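Local coordinates for glycosylation Associate Protein 1 (Streptococcus agalactiae serotype V, PDB 6OYC) that probably works with its partner proteins Gap2 and Gap3 in the glycosylation and accessory Sec-dependent secretion of a bacterial surface glycoprotein, at residues P448-L454 with N463-I467. Numbering follows the deposited sequence.
Sequences PQINTIL and NGYII
In a parallel pair a bonding residue sends its N and O to two different residues of its neighbour, one on each side of its register partner, as 449-451 beside 464-466 illustrates: the axes lie 4.6 Å apart at 11°, pairing Gln449 with Gly464, Ile450 with Tyr465 and Asn451 with Ile466. The ladder starts at Asn463, whose O accepts Gln449 N (3.3 Å) and a water also bound by Gln449 NE2. Gly464 is extended (phi 178°, psi -177°); a CB here would collide with Gln449 O. Tyr465 N donates to Gln449 O (3.0 Å) and its O accepts Asn451 N (3.2 Å), while chi1 t carries its ring away from 448-454 to meet His460 and Tyr479. Ile466 (m, t), on the face of Gln449 and Asn451, brings its end nearer 448-454, CD1 lying 3.9 Å from Leu454 CD2. Ile467 N closes the ladder on Asn451 O (2.9 Å); its CG2 packs on Ile450 CG2 (3.9 Å) and CG1 on Thr452 CG2 (3.6 Å). Helix 473-481 covers Ile450, Tyr465 and Ile467. Within this chain, strand 464-466 is thus the edge of the six-stranded parallel sheet of a Rossmann-like domain, consistent with the GT-B fold.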
loop_
_atom_site.group_PDB
_atom_site.type_symbol
_atom_site.label_atom_id
_atom_site.label_comp_id
_atom_site.label_asym_id
_atom_site.label_seq_id
_atom_site.Cartn_x
_atom_site.Cartn_y
_atom_site.Cartn_z
ATOM N N PRO A 448 14.736 16.832 -1.504
ATOM C CA PRO A 448 15.534 16.425 -2.669
ATOM C C PRO A 448 16.121 15.028 -2.482
ATOM O O PRO A 448 16.422 14.596 -1.362
ATOM C CB PRO A 448 16.636 17.496 -2.727
ATOM C CG PRO A 448 16.841 17.883 -1.258
ATOM C CD PRO A 448 15.440 17.805 -0.641
ATOM N N GLN A 449 16.294 14.321 -3.602
ATOM C CA GLN A 449 16.723 12.926 -3.580
ATOM C C GLN A 449 18.055 12.726 -4.288
ATOM O O GLN A 449 18.254 13.218 -5.397
ATOM C CB GLN A 449 15.693 12.021 -4.261
ATOM C CG GLN A 449 14.333 12.095 -3.674
ATOM C CD GLN A 449 13.317 11.475 -4.600
ATOM O OE1 GLN A 449 13.314 10.262 -4.819
ATOM N NE2 GLN A 449 12.465 12.308 -5.171
ATOM N N ILE A 450 18.939 11.940 -3.690
ATOM C CA ILE A 450 20.195 11.565 -4.334
ATOM C C ILE A 450 20.092 10.112 -4.789
ATOM O O ILE A 450 19.918 9.207 -3.963
ATOM C CB ILE A 450 21.408 11.762 -3.410
ATOM C CG1 ILE A 450 21.577 13.236 -3.031
ATOM C CG2 ILE A 450 22.671 11.228 -4.099
ATOM C CD1 ILE A 450 22.717 13.478 -2.051
ATOM N N ASN A 451 20.227 9.893 -6.094
ATOM C CA ASN A 451 20.198 8.577 -6.715
ATOM C C ASN A 451 21.492 8.360 -7.501
ATOM O O ASN A 451 22.229 9.301 -7.791
ATOM C CB ASN A 451 18.972 8.425 -7.640
ATOM C CG ASN A 451 17.653 8.827 -6.963
ATOM O OD1 ASN A 451 16.912 9.655 -7.478
ATOM N ND2 ASN A 451 17.373 8.246 -5.796
ATOM N N THR A 452 21.775 7.106 -7.845
ATOM C CA THR A 452 22.836 6.800 -8.798
ATOM C C THR A 452 22.309 6.511 -10.195
ATOM O O THR A 452 23.097 6.168 -11.077
ATOM C CB THR A 452 23.657 5.593 -8.337
ATOM O OG1 THR A 452 22.773 4.500 -8.051
ATOM C CG2 THR A 452 24.462 5.936 -7.121
ATOM N N ILE A 453 20.997 6.599 -10.414
ATOM C CA ILE A 453 20.400 6.278 -11.701
ATOM C C ILE A 453 19.389 7.357 -12.049
ATOM O O ILE A 453 18.887 8.075 -11.181
ATOM C CB ILE A 453 19.711 4.901 -11.699
ATOM C CG1 ILE A 453 18.387 4.990 -10.929
ATOM C CG2 ILE A 453 20.610 3.857 -11.067
ATOM C CD1 ILE A 453 17.656 3.679 -10.809
ATOM N N LEU A 454 19.098 7.466 -13.339
ATOM C CA LEU A 454 18.024 8.330 -13.785
ATOM C C LEU A 454 16.686 7.667 -13.500
ATOM O O LEU A 454 16.515 6.459 -13.681
ATOM C CB LEU A 454 18.152 8.631 -15.280
ATOM C CG LEU A 454 17.190 9.662 -15.893
ATOM C CD1 LEU A 454 15.849 9.042 -16.366
ATOM C CD2 LEU A 454 16.959 10.842 -14.927
ATOM N N ASN A 463 15.492 18.965 -8.317
ATOM C CA ASN A 463 14.897 18.423 -7.100
ATOM C C ASN A 463 15.679 17.208 -6.632
ATOM O O ASN A 463 15.141 16.367 -5.903
ATOM C CB ASN A 463 13.413 18.064 -7.310
ATOM C CG ASN A 463 13.210 16.844 -8.215
ATOM O OD1 ASN A 463 13.976 16.603 -9.161
ATOM N ND2 ASN A 463 12.165 16.074 -7.928
ATOM N N GLY A 464 16.927 17.088 -7.056
ATOM C CA GLY A 464 17.733 15.940 -6.693
ATOM C C GLY A 464 19.091 16.027 -7.357
ATOM O O GLY A 464 19.426 17.005 -8.037
ATOM N N TYR A 465 19.877 14.983 -7.142
ATOM C CA TYR A 465 21.248 14.957 -7.625
ATOM C C TYR A 465 21.622 13.514 -7.920
ATOM O O TYR A 465 21.497 12.644 -7.048
ATOM C CB TYR A 465 22.199 15.571 -6.597
ATOM C CG TYR A 465 23.557 15.955 -7.147
ATOM C CD1 TYR A 465 24.535 14.989 -7.387
ATOM C CD2 TYR A 465 23.874 17.290 -7.405
ATOM C CE1 TYR A 465 25.794 15.337 -7.874
ATOM C CE2 TYR A 465 25.134 17.649 -7.897
ATOM C CZ TYR A 465 26.086 16.669 -8.128
ATOM O OH TYR A 465 27.322 17.017 -8.617
ATOM N N ILE A 466 22.059 13.268 -9.149
ATOM C CA ILE A 466 22.458 11.940 -9.592
ATOM C C ILE A 466 23.978 11.849 -9.530
ATOM O O ILE A 466 24.684 12.581 -10.237
ATOM C CB ILE A 466 21.934 11.647 -11.008
ATOM C CG1 ILE A 466 20.423 11.888 -11.071
ATOM C CG2 ILE A 466 22.253 10.223 -11.403
ATOM C CD1 ILE A 466 19.811 11.530 -12.411
ATOM N N ILE A 467 24.484 10.965 -8.679
ATOM C CA ILE A 467 25.919 10.766 -8.522
ATOM C C ILE A 467 26.357 9.601 -9.402
ATOM O O ILE A 467 25.645 8.593 -9.538
ATOM C CB ILE A 467 26.307 10.538 -7.044
ATOM C CG1 ILE A 467 25.643 9.288 -6.485
ATOM C CG2 ILE A 467 25.918 11.735 -6.189
ATOM C CD1 ILE A 467 26.099 8.928 -5.097
HETATM O O HOH W 1 12.558 15.178 -4.476
#